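PDB 2YMA: protein OS-9 homolog from Saccharomyces cerevisiae, which acts as a homodimeric endoplasmic reticulum lectin that recognises misfolded glycoproteins by their N-glycans and, with HRD3, recruits them to the HRD1 ubiquitin ligase complex for degradation. Local coordinates for residues Tyr14-Phe25 and Glu33-Asp41. Sequence-based numbering, arbitrary orientation.
Sequences YEPIFLGSGIYF and ERDKLMVTD
Tyr24 and Met38 form the hydrogen-bonded pair of an antiparallel ladder between strands 23-25 and 36-39, whose axes approach to 4.6 Å at 156°. Two backbone bonds close this pair, Tyr24 N to Met38 O and Met38 N to Tyr24 O, both 2.8 Å. Ile23 with Val39 and Phe25 with Leu37 are the flanking non-hydrogen-bonded pairs. Beyond Ile23 and Val39, Gly22 O is gripped twice by Thr40: the backbone N comes almost straight, at 2.8 Å, whereas OG1, 3.1 Å away, sits above the carbonyl plane. A chi1 of 63° in Thr40 turns OG1 toward this carbonyl and leaves Thr40 CG2 3.7 Å from Tyr24 CD1.

Tyr24 and Met38 run side by side on one face; a bend at chi3 (65°) brings Met38 CE to 3.9 Å from Tyr24 CD1. On the opposite face Leu37 CD2 touches both Phe25 CD1, at 4.0 Å, and Leu19 CD1. Farther along, the Tyr14 ring presents its edge to Arg34 O, and its hydroxyl meets CE of Lys36, whose NZ is salt-bridged to Asp96.

Strand 23-28 is thus the middle of a meander in the Yos9 dimerization domain: a type I' turn from Gly20 to Ile23, with a classic bulge at Leu19 and Gly20 opposite Ile23, joins it to strand 14-20, and the chain then returns as strand 36-39 along its other edge. Strand 36-39 continues the sheet in parallel to strand 84-92, while Leu19, Ile23 and Val39 pack against helix 52-67.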
loop_
_atom_site.group_PDB
_atom_site.type_symbol
_atom_site.label_atom_id
_atom_site.label_comp_id
_atom_site.label_asym_id
_atom_site.label_seq_id
_atom_site.Cartn_x
_atom_site.Cartn_y
_atom_site.Cartn_z
ATOM N N TYR A 14 -11.270 -18.653 8.750
ATOM C CA TYR A 14 -11.165 -18.280 7.349
ATOM C C TYR A 14 -11.798 -19.333 6.464
ATOM O O TYR A 14 -11.622 -20.529 6.692
ATOM C CB TYR A 14 -9.690 -18.125 6.942
ATOM C CG TYR A 14 -8.956 -16.930 7.531
ATOM C CD1 TYR A 14 -9.080 -15.669 6.966
ATOM C CD2 TYR A 14 -8.109 -17.074 8.627
ATOM C CE1 TYR A 14 -8.405 -14.581 7.485
ATOM C CE2 TYR A 14 -7.425 -15.986 9.154
ATOM C CZ TYR A 14 -7.578 -14.742 8.578
ATOM O OH TYR A 14 -6.910 -13.647 9.089
ATOM N N GLU A 15 -12.533 -18.880 5.453
ATOM C CA GLU A 15 -13.023 -19.752 4.392
ATOM C C GLU A 15 -12.109 -19.654 3.174
ATOM O O GLU A 15 -11.945 -18.574 2.604
ATOM C CB GLU A 15 -14.451 -19.376 4.004
ATOM C CG GLU A 15 -15.499 -19.725 5.053
ATOM C CD GLU A 15 -15.577 -21.221 5.317
ATOM O OE1 GLU A 15 -15.336 -22.018 4.375
ATOM O OE2 GLU A 15 -15.871 -21.598 6.472
ATOM N N PRO A 16 -11.503 -20.782 2.773
ATOM C CA PRO A 16 -10.576 -20.799 1.637
ATOM C C PRO A 16 -11.304 -20.966 0.312
ATOM O O PRO A 16 -12.146 -21.833 0.195
ATOM C CB PRO A 16 -9.701 -22.032 1.908
ATOM C CG PRO A 16 -10.370 -22.781 3.059
ATOM C CD PRO A 16 -11.691 -22.128 3.334
ATOM N N ILE A 17 -10.979 -20.125 -0.661
ATOM C CA ILE A 17 -11.549 -20.211 -1.994
ATOM C C ILE A 17 -10.404 -20.363 -2.995
ATOM O O ILE A 17 -9.492 -19.531 -3.060
ATOM C CB ILE A 17 -12.357 -18.944 -2.332
ATOM C CG1 ILE A 17 -13.506 -18.760 -1.334
ATOM C CG2 ILE A 17 -12.860 -18.996 -3.768
ATOM C CD1 ILE A 17 -14.205 -17.408 -1.445
ATOM N N PHE A 18 -10.459 -21.437 -3.765
ATOM C CA PHE A 18 -9.420 -21.774 -4.726
ATOM C C PHE A 18 -9.336 -20.808 -5.908
ATOM O O PHE A 18 -10.297 -20.667 -6.674
ATOM C CB PHE A 18 -9.668 -23.188 -5.252
ATOM C CG PHE A 18 -8.537 -23.735 -6.059
ATOM C CD1 PHE A 18 -7.247 -23.739 -5.545
ATOM C CD2 PHE A 18 -8.754 -24.254 -7.328
ATOM C CE1 PHE A 18 -6.190 -24.241 -6.280
ATOM C CE2 PHE A 18 -7.695 -24.766 -8.074
ATOM C CZ PHE A 18 -6.415 -24.763 -7.545
ATOM N N LEU A 19 -8.178 -20.162 -6.065
ATOM C CA LEU A 19 -7.944 -19.258 -7.193
ATOM C C LEU A 19 -7.195 -19.974 -8.316
ATOM O O LEU A 19 -6.997 -19.437 -9.414
ATOM C CB LEU A 19 -7.158 -18.032 -6.741
ATOM C CG LEU A 19 -7.830 -17.173 -5.667
ATOM C CD1 LEU A 19 -7.082 -15.855 -5.510
ATOM C CD2 LEU A 19 -9.281 -16.924 -6.036
ATOM N N GLY A 20 -6.768 -21.194 -8.030
ATOM C CA GLY A 20 -5.981 -21.948 -8.981
ATOM C C GLY A 20 -4.498 -21.735 -8.784
ATOM O O GLY A 20 -4.084 -20.902 -7.976
ATOM N N SER A 21 -3.705 -22.500 -9.532
ATOM C CA SER A 21 -2.246 -22.425 -9.485
ATOM C C SER A 21 -1.687 -22.629 -8.071
ATOM O O SER A 21 -0.666 -22.049 -7.728
ATOM C CB SER A 21 -1.754 -21.088 -10.055
ATOM O OG SER A 21 -2.046 -20.969 -11.437
ATOM N N GLY A 22 -2.356 -23.451 -7.263
ATOM C CA GLY A 22 -1.953 -23.669 -5.879
ATOM C C GLY A 22 -2.118 -22.464 -4.962
ATOM O O GLY A 22 -1.445 -22.367 -3.932
ATOM N N ILE A 23 -3.012 -21.544 -5.323
ATOM C CA ILE A 23 -3.222 -20.330 -4.533
ATOM C C ILE A 23 -4.661 -20.244 -4.040
ATOM O O ILE A 23 -5.603 -20.508 -4.791
ATOM C CB ILE A 23 -2.868 -19.064 -5.355
ATOM C CG1 ILE A 23 -1.434 -19.160 -5.872
ATOM C CG2 ILE A 23 -3.058 -17.806 -4.531
ATOM C CD1 ILE A 23 -1.028 -18.025 -6.794
ATOM N N TYR A 24 -4.836 -19.874 -2.778
ATOM C CA TYR A 24 -6.175 -19.741 -2.213
ATOM C C TYR A 24 -6.464 -18.364 -1.650
ATOM O O TYR A 24 -5.629 -17.771 -0.961
ATOM C CB TYR A 24 -6.383 -20.753 -1.097
ATOM C CG TYR A 24 -6.530 -22.157 -1.590
ATOM C CD1 TYR A 24 -5.403 -22.954 -1.818
ATOM C CD2 TYR A 24 -7.797 -22.699 -1.836
ATOM C CE1 TYR A 24 -5.526 -24.268 -2.287
ATOM C CE2 TYR A 24 -7.939 -24.004 -2.299
ATOM C CZ TYR A 24 -6.799 -24.788 -2.518
ATOM O OH TYR A 24 -6.937 -26.085 -2.968
ATOM N N PHE A 25 -7.664 -17.874 -1.931
ATOM C CA PHE A 25 -8.167 -16.673 -1.277
ATOM C C PHE A 25 -8.697 -17.079 0.104
ATOM O O PHE A 25 -9.583 -17.937 0.219
ATOM C CB PHE A 25 -9.281 -16.036 -2.131
ATOM C CG PHE A 25 -9.709 -14.662 -1.674
ATOM C CD1 PHE A 25 -9.064 -13.525 -2.146
ATOM C CD2 PHE A 25 -10.769 -14.507 -0.793
ATOM C CE1 PHE A 25 -9.462 -12.249 -1.738
ATOM C CE2 PHE A 25 -11.176 -13.243 -0.385
ATOM C CZ PHE A 25 -10.523 -12.114 -0.857
ATOM N N GLU A 33 -11.967 -8.225 9.732
ATOM C CA GLU A 33 -10.566 -8.518 9.448
ATOM C C GLU A 33 -10.295 -8.708 7.951
ATOM O O GLU A 33 -11.226 -8.844 7.149
ATOM C CB GLU A 33 -10.133 -9.774 10.202
ATOM C CG GLU A 33 -10.335 -9.684 11.698
ATOM C CD GLU A 33 -9.917 -10.950 12.409
ATOM O OE1 GLU A 33 -9.214 -11.773 11.784
ATOM O OE2 GLU A 33 -10.290 -11.121 13.590
ATOM N N ARG A 34 -9.016 -8.738 7.577
ATOM C CA ARG A 34 -8.671 -8.659 6.161
ATOM C C ARG A 34 -8.420 -9.981 5.466
ATOM O O ARG A 34 -8.068 -10.978 6.089
ATOM C CB ARG A 34 -7.513 -7.697 5.912
ATOM C CG ARG A 34 -6.352 -7.906 6.797
ATOM C CD ARG A 34 -5.236 -6.926 6.494
ATOM N NE ARG A 34 -3.998 -7.443 7.069
ATOM C CZ ARG A 34 -3.492 -7.036 8.223
ATOM N NH1 ARG A 34 -4.090 -6.071 8.904
ATOM N NH2 ARG A 34 -2.380 -7.579 8.689
ATOM N N ASP A 35 -8.628 -9.965 4.155
ATOM C CA ASP A 35 -8.412 -11.120 3.314
ATOM C C ASP A 35 -6.911 -11.424 3.265
ATOM O O ASP A 35 -6.098 -10.514 3.347
ATOM C CB ASP A 35 -8.983 -10.848 1.912
ATOM C CG ASP A 35 -10.501 -10.544 1.929
ATOM O OD1 ASP A 35 -11.266 -11.245 2.632
ATOM O OD2 ASP A 35 -10.939 -9.610 1.222
ATOM N N LYS A 36 -6.564 -12.710 3.181
ATOM C CA LYS A 36 -5.191 -13.183 3.032
ATOM C C LYS A 36 -5.130 -14.044 1.786
ATOM O O LYS A 36 -6.168 -14.432 1.244
ATOM C CB LYS A 36 -4.807 -14.132 4.169
ATOM C CG LYS A 36 -4.379 -13.535 5.467
ATOM C CD LYS A 36 -3.864 -14.675 6.347
ATOM C CE LYS A 36 -3.328 -14.172 7.669
ATOM N NZ LYS A 36 -2.894 -15.301 8.526
ATOM N N LEU A 37 -3.913 -14.392 1.372
ATOM C CA LEU A 37 -3.703 -15.377 0.313
ATOM C C LEU A 37 -2.850 -16.530 0.839
ATOM O O LEU A 37 -1.906 -16.325 1.615
ATOM C CB LEU A 37 -2.999 -14.755 -0.899
ATOM C CG LEU A 37 -3.751 -13.646 -1.634
ATOM C CD1 LEU A 37 -2.866 -12.984 -2.673
ATOM C CD2 LEU A 37 -5.077 -14.136 -2.226
ATOM N N MET A 38 -3.166 -17.744 0.402
ATOM C CA MET A 38 -2.407 -18.910 0.847
ATOM C C MET A 38 -1.839 -19.737 -0.297
ATOM O O MET A 38 -2.572 -20.203 -1.182
ATOM C CB MET A 38 -3.251 -19.813 1.739
ATOM C CG MET A 38 -2.481 -21.034 2.211
ATOM S SD MET A 38 -3.487 -22.143 3.212
ATOM C CE MET A 38 -4.702 -22.690 2.004
ATOM N N VAL A 39 -0.528 -19.937 -0.253
ATOM C CA VAL A 39 0.159 -20.703 -1.282
ATOM C C VAL A 39 0.324 -22.135 -0.806
ATOM O O VAL A 39 0.801 -22.371 0.304
ATOM C CB VAL A 39 1.536 -20.092 -1.613
ATOM C CG1 VAL A 39 2.262 -20.936 -2.645
ATOM C CG2 VAL A 39 1.352 -18.674 -2.130
ATOM N N THR A 40 -0.095 -23.087 -1.634
ATOM C CA THR A 40 0.013 -24.510 -1.303
ATOM C C THR A 40 0.963 -25.215 -2.271
ATOM O O THR A 40 1.323 -26.371 -2.074
ATOM C CB THR A 40 -1.362 -25.205 -1.321
ATOM O OG1 THR A 40 -1.916 -25.141 -2.643
ATOM C CG2 THR A 40 -2.323 -24.505 -0.358
ATOM N N ASP A 41 1.388 -24.490 -3.300
ATOM C CA ASP A 41 2.268 -25.016 -4.342
ATOM C C ASP A 41 3.708 -25.171 -3.836
ATOM O O ASP A 41 4.313 -24.208 -3.370
ATOM C CB ASP A 41 2.230 -24.059 -5.539
ATOM C CG ASP A 41 2.888 -24.627 -6.782
ATOM O OD1 ASP A 41 3.672 -25.602 -6.674
ATOM O OD2 ASP A 41 2.622 -24.076 -7.875
#